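Local atomic coordinates of putative O-acetylhomoserine (Thiol)-lyase (Campylobacter jejuni, PDB entry 4OC9), a protein that probably catalyses the pyridoxal phosphate-dependent conversion of O-acetylhomoserine with a sulfur nucleophile. Residues N34-N37 with L38-A42; L57-P60 with T61-V64; V81-G84 with M85-C88; V141-Q144 with N145-A148; N278-L281 with L282-L286. All blocks are in the same frame, centred on the assembly; numbering follows the deposited sequence.

Contact 1 (N34-N37 with L38-A42)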
loop_
_atom_site.group_PDB
_atom_site.type_symbol
_atom_site.label_atom_id
_atom_site.label_comp_id
_atom_site.label_asym_id
_atom_site.label_seq_id
_atom_site.Cartn_x
_atom_site.Cartn_y
_atom_site.Cartn_z
ATOM N N ASN D 34 -15.098 13.346 8.156
ATOM C CA ASN D 34 -16.413 13.951 8.118
ATOM C C ASN D 34 -16.887 14.308 9.514
ATOM O O ASN D 34 -17.230 13.423 10.292
ATOM C CB ASN D 34 -17.387 12.954 7.481
ATOM C CG ASN D 34 -18.799 13.513 7.277
ATOM O OD1 ASN D 34 -19.730 12.747 7.187
ATOM N ND2 ASN D 34 -18.957 14.837 7.197
ATOM N N PHE D 35 -16.875 15.601 9.846
ATOM C CA PHE D 35 -17.334 16.035 11.151
ATOM C C PHE D 35 -18.832 15.811 11.150
ATOM O O PHE D 35 -19.488 16.022 10.130
ATOM C CB PHE D 35 -17.040 17.497 11.409
ATOM C CG PHE D 35 -15.599 17.840 11.244
ATOM C CD1 PHE D 35 -14.656 17.391 12.171
ATOM C CD2 PHE D 35 -15.182 18.623 10.198
ATOM C CE1 PHE D 35 -13.329 17.684 12.019
ATOM C CE2 PHE D 35 -13.839 18.932 10.058
ATOM C CZ PHE D 35 -12.924 18.472 10.967
ATOM N N GLU D 36 -19.375 15.380 12.294
ATOM C CA GLU D 36 -20.825 15.093 12.431
ATOM C C GLU D 36 -21.682 16.367 12.436
ATOM O O GLU D 36 -22.862 16.305 12.112
ATOM C CB GLU D 36 -21.121 14.282 13.684
ATOM C CG GLU D 36 -20.330 12.987 13.780
ATOM C CD GLU D 36 -20.616 12.227 15.047
ATOM O OE1 GLU D 36 -21.795 12.094 15.410
ATOM O OE2 GLU D 36 -19.661 11.703 15.654
ATOM N N ASN D 37 -21.091 17.502 12.798
ATOM C CA ASN D 37 -21.802 18.782 12.822
ATOM C C ASN D 37 -20.803 19.894 12.994
ATOM O O ASN D 37 -19.651 19.646 13.328
ATOM C CB ASN D 37 -22.840 18.785 13.917
ATOM C CG ASN D 37 -22.238 18.614 15.278
ATOM O OD1 ASN D 37 -21.227 19.237 15.609
ATOM N ND2 ASN D 37 -22.897 17.823 16.115
ATOM N N LEU D 38 -21.224 21.120 12.752
ATOM C CA LEU D 38 -20.300 22.261 12.876
ATOM C C LEU D 38 -19.692 22.480 14.265
ATOM O O LEU D 38 -18.524 22.851 14.382
ATOM C CB LEU D 38 -20.915 23.552 12.347
ATOM C CG LEU D 38 -19.848 24.659 12.093
ATOM C CD1 LEU D 38 -19.257 24.154 10.795
ATOM C CD2 LEU D 38 -20.316 26.092 11.862
ATOM N N ASP D 39 -20.455 22.247 15.321
ATOM C CA ASP D 39 -19.922 22.429 16.683
ATOM C C ASP D 39 -18.743 21.523 16.914
ATOM O O ASP D 39 -17.691 21.960 17.403
ATOM C CB ASP D 39 -20.981 22.124 17.758
ATOM C CG ASP D 39 -22.129 23.132 17.777
ATOM O OD1 ASP D 39 -22.012 24.212 17.163
ATOM O OD2 ASP D 39 -23.131 22.833 18.454
ATOM N N GLN D 40 -18.939 20.249 16.586
ATOM C CA GLN D 40 -17.902 19.248 16.747
ATOM C C GLN D 40 -16.600 19.691 16.082
ATOM O O GLN D 40 -15.519 19.572 16.657
ATOM C CB GLN D 40 -18.326 17.952 16.094
ATOM C CG GLN D 40 -17.353 16.815 16.350
ATOM C CD GLN D 40 -17.775 15.523 15.661
ATOM O OE1 GLN D 40 -17.917 15.470 14.455
ATOM N NE2 GLN D 40 -17.872 14.454 16.427
ATOM N N ALA D 41 -16.728 20.156 14.843
ATOM C CA ALA D 41 -15.592 20.608 14.068
ATOM C C ALA D 41 -14.862 21.734 14.802
ATOM O O ALA D 41 -13.729 21.585 15.221
ATOM C CB ALA D 41 -16.049 21.050 12.695
ATOM N N ALA D 42 -15.552 22.847 14.987
ATOM C CA ALA D 42 -14.990 24.007 15.682
ATOM C C ALA D 42 -14.412 23.607 17.038
ATOM O O ALA D 42 -13.342 24.060 17.420
ATOM C CB ALA D 42 -16.048 25.106 15.852
#
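Q40, in the first turn of helix 38-45, reaches back along the chain to E36. Its CB rests 3.2 Å from N37 OD1. From there CG lies anti to the backbone N (chi1 -174°), and the extended chain beyond it carries the amide across to the preceding loop. Q40 OE1 accepts from E36 N at 2.6 Å, with the donor tilted out of the amide plane, and also lies near the edge of the F35 ring. Q40 NE2 turns to the carboxylate of E36 in a weak, long bond of 3.4 Å to E36 OE2; the two flat groups stand 80° apart.

N37 is the N-cap. Its OD1 accepts a hydrogen bond from Q40 N at 2.7 Å in a nearly straight line, a role that a short side chain with a carbonyl oxygen fills well. The apolar complement is A41, whose small CB sits over one face of F35 in a CH-pi contact, 3.8 Å from the ring centroid.

The second subunit borders this turn, its D358 accepting from L38 N. Backbone N-H groups of both the loop and the first helical turn are thus paired by carbonyl oxygens of side chains, which ties the helix start to the loop before it.

Contact 2 (L57-P60 with T61-V64)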
loop_
_atom_site.group_PDB
_atom_site.type_symbol
_atom_site.label_atom_id
_atom_site.label_comp_id
_atom_site.label_asym_id
_atom_site.label_seq_id
_atom_site.Cartn_x
_atom_site.Cartn_y
_atom_site.Cartn_z
ATOM N N LEU D 57 -1.974 16.197 10.956
ATOM C CA LEU D 57 -1.867 16.282 12.421
ATOM C C LEU D 57 -1.906 14.901 13.061
ATOM O O LEU D 57 -1.082 14.588 13.900
ATOM C CB LEU D 57 -3.028 17.072 13.012
ATOM C CG LEU D 57 -3.346 18.414 12.363
ATOM C CD1 LEU D 57 -4.267 19.169 13.300
ATOM C CD2 LEU D 57 -2.074 19.191 12.183
ATOM N N SER D 58 -2.920 14.098 12.698
ATOM C CA SER D 58 -3.035 12.771 13.239
ATOM C C SER D 58 -3.902 11.911 12.322
ATOM O O SER D 58 -4.775 12.412 11.606
ATOM C CB SER D 58 -3.652 12.768 14.625
ATOM O OG SER D 58 -5.031 13.134 14.562
ATOM N N ASN D 59 -3.665 10.603 12.411
ATOM C CA ASN D 59 -4.370 9.572 11.648
ATOM C C ASN D 59 -4.592 8.355 12.572
ATOM O O ASN D 59 -3.704 8.001 13.341
ATOM C CB ASN D 59 -3.539 9.263 10.416
ATOM C CG ASN D 59 -4.104 8.141 9.572
ATOM O OD1 ASN D 59 -4.194 6.978 10.012
ATOM N ND2 ASN D 59 -4.344 8.442 8.296
ATOM N N PRO D 60 -5.772 7.727 12.518
ATOM C CA PRO D 60 -6.061 6.589 13.393
ATOM C C PRO D 60 -5.081 5.427 13.278
ATOM O O PRO D 60 -4.747 4.825 14.305
ATOM C CB PRO D 60 -7.468 6.147 12.982
ATOM C CG PRO D 60 -8.036 7.295 12.221
ATOM C CD PRO D 60 -6.879 8.004 11.593
ATOM N N THR D 61 -4.581 5.138 12.086
ATOM C CA THR D 61 -3.618 4.052 11.923
ATOM C C THR D 61 -2.386 4.423 12.708
ATOM O O THR D 61 -1.940 3.679 13.587
ATOM C CB THR D 61 -3.255 3.788 10.443
ATOM O OG1 THR D 61 -4.428 3.435 9.708
ATOM C CG2 THR D 61 -2.249 2.665 10.322
ATOM N N SER D 62 -1.840 5.606 12.436
ATOM C CA SER D 62 -0.639 6.084 13.167
ATOM C C SER D 62 -0.868 6.314 14.683
ATOM O O SER D 62 0.054 6.199 15.475
ATOM C CB SER D 62 0.008 7.261 12.493
ATOM O OG SER D 62 -0.915 8.297 12.275
ATOM N N ASP D 63 -2.109 6.573 15.097
ATOM C CA ASP D 63 -2.409 6.762 16.530
ATOM C C ASP D 63 -2.215 5.450 17.293
ATOM O O ASP D 63 -1.704 5.452 18.415
ATOM C CB ASP D 63 -3.836 7.271 16.761
ATOM C CG ASP D 63 -4.030 8.698 16.278
ATOM O OD1 ASP D 63 -3.022 9.392 15.998
ATOM O OD2 ASP D 63 -5.195 9.132 16.197
ATOM N N VAL D 64 -2.647 4.339 16.677
ATOM C CA VAL D 64 -2.498 3.032 17.314
ATOM C C VAL D 64 -0.995 2.776 17.534
ATOM O O VAL D 64 -0.571 2.358 18.612
ATOM C CB VAL D 64 -3.073 1.894 16.490
ATOM C CG1 VAL D 64 -2.796 0.565 17.179
ATOM C CG2 VAL D 64 -4.565 2.083 16.273
HETATM O O HOH W 1 -1.258 10.057 14.030
#
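N59 and T61 lie side by side and point the same way at the N-terminus of helix 60-73, where N59 is the N-cap. Its CG stands anti to the backbone N (chi1 176°), which brings OD1 forward to accept from T61 N at 2.8 Å, in the plane of the carboxamide. This bond, from a side-chain oxygen to the N-H two residues on, closes an Asx turn. Asparagine suits the place because the other half of its amide is used as well: ND2 donates to Y28 O, so the flat group is held at both ends. The T61 hydroxyl bonds to P26 O and so binds the same preceding loop.

P60 takes the first position of the helix, where its lack of an N-H costs nothing and its fixed phi favours the helical turn. Its carbonyl already serves the helix by accepting from V64 N at 3.2 Å, while N59 O accepts from D63 N at 2.8 Å.

The side chains of S62 and D63 come together at an ordered water beside N59. The water accepts from N59 N and donates to D63 OD1, which gives the N-H of the cap residue an indirect partner in the first turn. The hydroxyl of S62 completes the water's surroundings, with S62 OG at a notably short 2.5 Å from the water oxygen. On the loop side of the same carboxylate, D63 OD1 lies 3.7 Å from S58 CB.

Contact 3 (V81-G84 with M85-C88)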
loop_
_atom_site.group_PDB
_atom_site.type_symbol
_atom_site.label_atom_id
_atom_site.label_comp_id
_atom_site.label_asym_id
_atom_site.label_seq_id
_atom_site.Cartn_x
_atom_site.Cartn_y
_atom_site.Cartn_z
ATOM N N VAL D 81 6.129 10.280 13.378
ATOM C CA VAL D 81 6.455 11.286 12.413
ATOM C C VAL D 81 7.115 10.653 11.193
ATOM O O VAL D 81 7.401 9.465 11.194
ATOM C CB VAL D 81 7.294 12.405 13.037
ATOM C CG1 VAL D 81 6.462 13.125 14.060
ATOM C CG2 VAL D 81 8.537 11.866 13.671
ATOM N N ALA D 82 7.355 11.449 10.147
ATOM C CA ALA D 82 7.917 10.916 8.879
ATOM C C ALA D 82 9.238 10.174 8.917
ATOM O O ALA D 82 9.516 9.389 8.039
ATOM C CB ALA D 82 7.986 12.015 7.847
ATOM N N SER D 83 10.078 10.498 9.884
ATOM C CA SER D 83 11.363 9.840 9.986
ATOM C C SER D 83 11.987 10.069 11.326
ATOM O O SER D 83 11.539 10.884 12.094
ATOM C CB SER D 83 12.325 10.388 8.954
ATOM O OG SER D 83 12.647 11.735 9.229
ATOM N N GLY D 84 13.019 9.273 11.599
ATOM C CA GLY D 84 13.781 9.343 12.849
ATOM C C GLY D 84 14.406 10.734 12.993
ATOM O O GLY D 84 14.415 11.303 14.065
HETATM N N MSE D 85 14.906 11.277 11.894
HETATM C CA MSE D 85 15.501 12.611 11.911
HETATM C C MSE D 85 14.445 13.601 12.282
HETATM O O MSE D 85 14.663 14.451 13.133
HETATM C CB MSE D 85 16.033 13.015 10.548
HETATM C CG MSE D 85 17.326 12.316 10.159
HETATM SE SE MSE D 85 18.687 12.392 11.600
HETATM C CE MSE D 85 18.748 14.338 11.812
ATOM N N ALA D 86 13.277 13.499 11.659
ATOM C CA ALA D 86 12.191 14.405 11.969
ATOM C C ALA D 86 11.857 14.315 13.440
ATOM O O ALA D 86 11.565 15.328 14.071
ATOM C CB ALA D 86 10.962 14.095 11.137
ATOM N N ALA D 87 11.895 13.110 13.998
ATOM C CA ALA D 87 11.623 12.909 15.423
ATOM C C ALA D 87 12.683 13.636 16.279
ATOM O O ALA D 87 12.346 14.264 17.290
ATOM C CB ALA D 87 11.603 11.424 15.761
ATOM N N CYS D 88 13.962 13.504 15.919
ATOM C CA CYS D 88 15.050 14.172 16.668
ATOM C C CYS D 88 14.868 15.704 16.563
ATOM O O CYS D 88 14.879 16.404 17.563
ATOM C CB CYS D 88 16.424 13.735 16.180
ATOM S SG CYS D 88 16.838 11.998 16.469
#
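S83 OG has two partners: it accepts from A86 N at 3.1 Å, in a fairly straight bond of 164°, and it also bonds to G271 O of the second subunit. S83 is the N-cap of helix 84-93, and its hydroxyl lies between the backbone N and the carbonyl carbon (chi1 67°), which turns it toward the opening helix. A serine fits here because one small hydroxyl can accept from the helix and still give its proton to the neighbouring subunit.

The turn belongs to the cofactor site of this fold type I PLP enzyme. The N-H groups of G84 and M85, at the start of the helix, bond to two phosphate oxygens of the pyridoxal phosphate-modified lysine at position 206. The positive end of the helix dipole would be expected to favour the phosphate there. With no side chain, G84 adds no bulk beside the phosphate, and the helix proceeds regularly: A87 N donates to S83 O at 3.0 Å and C88 N to G84 O at 2.9 Å.

The rest of the contact is apolar. V81, at the end of strand 77-81, packs a methyl against the small side chains of the helix, and L219 of the neighbouring strand 217-221 touches both V81 and A87. Alanines at 86 and 87 let the helix come close to that strand end. V81 CG2 lies 3.7 Å from A87 CB and 4.2 Å from A86 CB.

Contact 4 (V141-Q144 with N145-A148)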
loop_
_atom_site.group_PDB
_atom_site.type_symbol
_atom_site.label_atom_id
_atom_site.label_comp_id
_atom_site.label_asym_id
_atom_site.label_seq_id
_atom_site.Cartn_x
_atom_site.Cartn_y
_atom_site.Cartn_z
ATOM N N VAL D 141 29.051 22.506 30.191
ATOM C CA VAL D 141 28.378 23.220 29.106
ATOM C C VAL D 141 26.959 23.686 29.423
ATOM O O VAL D 141 26.346 24.400 28.618
ATOM C CB VAL D 141 28.387 22.417 27.794
ATOM C CG1 VAL D 141 29.824 22.230 27.308
ATOM C CG2 VAL D 141 27.643 21.083 27.939
ATOM N N ILE D 142 26.444 23.342 30.599
ATOM C CA ILE D 142 25.090 23.752 30.986
ATOM C C ILE D 142 24.958 25.167 31.528
ATOM O O ILE D 142 25.798 25.619 32.319
ATOM C CB ILE D 142 24.529 22.804 32.055
ATOM C CG1 ILE D 142 24.347 21.400 31.448
ATOM C CG2 ILE D 142 23.188 23.299 32.568
ATOM C CD1 ILE D 142 23.825 20.355 32.405
ATOM N N ASP D 143 23.923 25.870 31.072
ATOM C CA ASP D 143 23.627 27.236 31.546
ATOM C C ASP D 143 22.087 27.336 31.627
ATOM O O ASP D 143 21.391 26.336 31.402
ATOM C CB ASP D 143 24.309 28.354 30.745
ATOM C CG ASP D 143 23.773 28.508 29.361
ATOM O OD1 ASP D 143 22.592 28.171 29.124
ATOM O OD2 ASP D 143 24.497 29.084 28.524
ATOM N N GLN D 144 21.533 28.508 31.888
ATOM C CA GLN D 144 20.084 28.619 32.030
ATOM C C GLN D 144 19.346 28.593 30.701
ATOM O O GLN D 144 18.097 28.575 30.676
ATOM C CB GLN D 144 19.728 29.917 32.753
ATOM C CG GLN D 144 18.269 29.956 33.300
ATOM C CD GLN D 144 18.062 29.032 34.499
ATOM O OE1 GLN D 144 19.027 28.550 35.076
ATOM N NE2 GLN D 144 16.806 28.863 34.935
ATOM N N ASN D 145 20.113 28.643 29.613
ATOM C CA ASN D 145 19.570 28.613 28.251
ATOM C C ASN D 145 19.594 27.208 27.619
ATOM O O ASN D 145 19.080 27.005 26.512
ATOM C CB ASN D 145 20.312 29.589 27.357
ATOM C CG ASN D 145 20.105 31.025 27.777
ATOM O OD1 ASN D 145 19.024 31.410 28.257
ATOM N ND2 ASN D 145 21.127 31.842 27.557
ATOM N N THR D 146 20.197 26.261 28.330
ATOM C CA THR D 146 20.290 24.884 27.886
ATOM C C THR D 146 18.907 24.280 28.052
ATOM O O THR D 146 18.404 24.124 29.178
ATOM C CB THR D 146 21.318 24.089 28.701
ATOM O OG1 THR D 146 22.613 24.692 28.569
ATOM C CG2 THR D 146 21.372 22.630 28.199
ATOM N N LYS D 147 18.298 23.893 26.938
ATOM C CA LYS D 147 16.936 23.317 26.985
ATOM C C LYS D 147 16.798 21.790 26.842
ATOM O O LYS D 147 15.720 21.240 27.075
ATOM C CB LYS D 147 16.118 23.957 25.881
ATOM C CG LYS D 147 16.172 25.461 25.902
ATOM C CD LYS D 147 15.774 26.036 27.244
ATOM C CE LYS D 147 15.668 27.545 27.140
ATOM N NZ LYS D 147 15.422 28.101 28.484
ATOM N N ALA D 148 17.871 21.116 26.431
ATOM C CA ALA D 148 17.813 19.668 26.272
ATOM C C ALA D 148 19.190 19.014 26.339
ATOM O O ALA D 148 20.216 19.631 26.020
ATOM C CB ALA D 148 17.134 19.306 24.962
#
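D143 and T146 exchange bonds through both backbone and side chain. D143 N donates to T146 OG1 at 3.1 Å with an angle of 162°, and in return T146 N donates to D143 O at 3.3 Å, the donor standing well above the carbonyl plane instead of on a lone pair. A third bond starts from the carboxylate: D143 OD1 accepts from N145 N at 2.6 Å, on its anti side and out of the carboxylate plane. CG of D143 lies between the backbone N and the carbonyl carbon (chi1 69°), and this folds OD1 back over the turn.

The bond from T146 N to D143 O closes a type I beta turn, and the one from N145 N to D143 OD1 forms an Asx turn inside it. The pair of turns leads from helix 136-141 into strand 146-152 of the seven-stranded sheet. Aspartate and threonine suit such a place because their short polar side chains can reach the nearby backbone N-H groups.

Charge enters through a salt bridge from D143 OD2 to R128. Among the neutral bonds, N101 serves both side chains, its ND2 donating to D143 OD1 and its OD1 accepting from T146 OG1. The K147 ammonium mainly serves R234 O, with only a weak bond from K147 NZ to Q144 O at 3.5 Å.

Van der Waals contact within the turn is slight: I142, whose side chain packs on I170, passes its CA 3.6 Å from the hydroxyl oxygen T146 OG1.

Contact 5 (N278-L281 with L282-L286)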
loop_
_atom_site.group_PDB
_atom_site.type_symbol
_atom_site.label_atom_id
_atom_site.label_comp_id
_atom_site.label_asym_id
_atom_site.label_seq_id
_atom_site.Cartn_x
_atom_site.Cartn_y
_atom_site.Cartn_z
ATOM N N ASN D 278 3.043 3.566 5.803
ATOM C CA ASN D 278 4.270 3.375 6.589
ATOM C C ASN D 278 3.922 3.088 8.029
ATOM O O ASN D 278 4.488 2.151 8.648
ATOM C CB ASN D 278 5.266 4.522 6.497
ATOM C CG ASN D 278 5.999 4.569 5.175
ATOM O OD1 ASN D 278 5.491 4.197 4.135
ATOM N ND2 ASN D 278 7.238 5.059 5.223
ATOM N N ALA D 279 2.933 3.820 8.549
ATOM C CA ALA D 279 2.503 3.630 9.941
ATOM C C ALA D 279 2.009 2.202 10.143
ATOM O O ALA D 279 2.386 1.530 11.111
ATOM C CB ALA D 279 1.432 4.618 10.319
ATOM N N TRP D 280 1.193 1.729 9.208
ATOM C CA TRP D 280 0.653 0.370 9.287
ATOM C C TRP D 280 1.755 -0.694 9.232
ATOM O O TRP D 280 1.755 -1.631 10.024
ATOM C CB TRP D 280 -0.393 0.131 8.196
ATOM C CG TRP D 280 -1.029 -1.186 8.288
ATOM C CD1 TRP D 280 -2.051 -1.517 9.077
ATOM C CD2 TRP D 280 -0.699 -2.353 7.525
ATOM N NE1 TRP D 280 -2.397 -2.861 8.880
ATOM C CE2 TRP D 280 -1.576 -3.388 7.929
ATOM C CE3 TRP D 280 0.268 -2.633 6.557
ATOM C CZ2 TRP D 280 -1.540 -4.653 7.386
ATOM C CZ3 TRP D 280 0.323 -3.914 6.020
ATOM C CH2 TRP D 280 -0.592 -4.908 6.432
ATOM N N LEU D 281 2.688 -0.541 8.296
ATOM C CA LEU D 281 3.814 -1.479 8.191
ATOM C C LEU D 281 4.599 -1.478 9.487
ATOM O O LEU D 281 5.002 -2.527 9.979
ATOM C CB LEU D 281 4.731 -1.102 7.036
ATOM C CG LEU D 281 4.136 -1.375 5.669
ATOM C CD1 LEU D 281 4.962 -0.790 4.542
ATOM C CD2 LEU D 281 3.986 -2.877 5.478
ATOM N N LEU D 282 4.833 -0.289 10.046
ATOM C CA LEU D 282 5.566 -0.149 11.319
ATOM C C LEU D 282 4.801 -0.822 12.461
ATOM O O LEU D 282 5.420 -1.388 13.354
ATOM C CB LEU D 282 5.900 1.306 11.584
ATOM C CG LEU D 282 6.902 1.824 10.542
ATOM C CD1 LEU D 282 7.063 3.343 10.591
ATOM C CD2 LEU D 282 8.258 1.139 10.695
ATOM N N LEU D 283 3.477 -0.772 12.445
ATOM C CA LEU D 283 2.711 -1.474 13.457
ATOM C C LEU D 283 2.959 -2.940 13.316
ATOM O O LEU D 283 3.081 -3.642 14.308
ATOM C CB LEU D 283 1.196 -1.339 13.300
ATOM C CG LEU D 283 0.448 -0.155 13.887
ATOM C CD1 LEU D 283 -0.978 -0.103 13.371
ATOM C CD2 LEU D 283 0.477 -0.340 15.399
ATOM N N GLN D 284 2.995 -3.417 12.078
ATOM C CA GLN D 284 3.221 -4.856 11.870
ATOM C C GLN D 284 4.610 -5.269 12.407
ATOM O O GLN D 284 4.774 -6.335 12.981
ATOM C CB GLN D 284 3.100 -5.265 10.388
ATOM C CG GLN D 284 1.825 -4.768 9.726
ATOM C CD GLN D 284 0.552 -5.164 10.435
ATOM O OE1 GLN D 284 -0.182 -4.277 10.847
ATOM N NE2 GLN D 284 0.327 -6.447 10.677
ATOM N N GLY D 285 5.605 -4.409 12.174
ATOM C CA GLY D 285 6.952 -4.699 12.594
ATOM C C GLY D 285 7.020 -4.700 14.086
ATOM O O GLY D 285 7.705 -5.538 14.673
ATOM N N LEU D 286 6.277 -3.789 14.706
ATOM C CA LEU D 286 6.282 -3.715 16.152
ATOM C C LEU D 286 5.812 -5.025 16.760
ATOM O O LEU D 286 6.325 -5.482 17.772
ATOM C CB LEU D 286 5.422 -2.558 16.649
ATOM C CG LEU D 286 5.405 -2.397 18.178
ATOM C CD1 LEU D 286 6.807 -2.204 18.719
ATOM C CD2 LEU D 286 4.534 -1.196 18.554
#
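Q284 lays its side chain over one face of the W280 indole, an i to i+4 contact one turn along the alpha helix 276-309. Q284 CG sits almost exactly above the six-membered ring of W280, 3.9 Å from its centroid and 1° off the normal, a CH-pi contact. Q284 CD follows over the rim, 3.7 Å from W280 CZ2, and the amide plane is 23° from that of the ring, so the two flat groups are stacked. Glutamine suits the site by offering both an aliphatic part and a flat amide to the indole.

Two torsions bring this about. W280 has CG anti to its N (chi1 -176°), which swings the indole forward along the helix, and Q284 bends at chi2, returning its amide toward it. Behind both is the regular backbone, where Q284 N donates to W280 O at 3.0 Å and L283 N to A279 O at 2.9 Å.

Further out, the pair faces a subunit boundary: T213 of the fourth subunit packs on both W280 and Q284, and Q29 of the third subunit touches the indole. On another side of the helix N278 sends ND2 to L215 O, fixing its amide in the buried interior, while L282 turns to S209 and L65. L282 also folds over the preceding turn: L282 CG lies a tight 3.1 Å from N278 O, the carbonyl that accepts from L282 N at 2.8 Å.

In the fold
Contacts 2, 3 and 5 are buried, whereas contacts 1 and 4 are partly open to solvent. Contacts 1, 2 and 3 are all helix N-termini with a side-chain cap, but the cap bonds the third residue on in contacts 1 and 3 and the second in contact 2. Contact 5 lies within a helix and relies on stacking and regular backbone bonds; contact 4 is a charged turn entering the central sheet, with its centre about 36 Å from that of contact 5. Contacts 2 and 5 touch directly, since helix 60-73 packs S62 and V64 on A279 and L283. Contact 3 binds the cofactor phosphate, and contacts 1, 3 and 5 all border the second subunit.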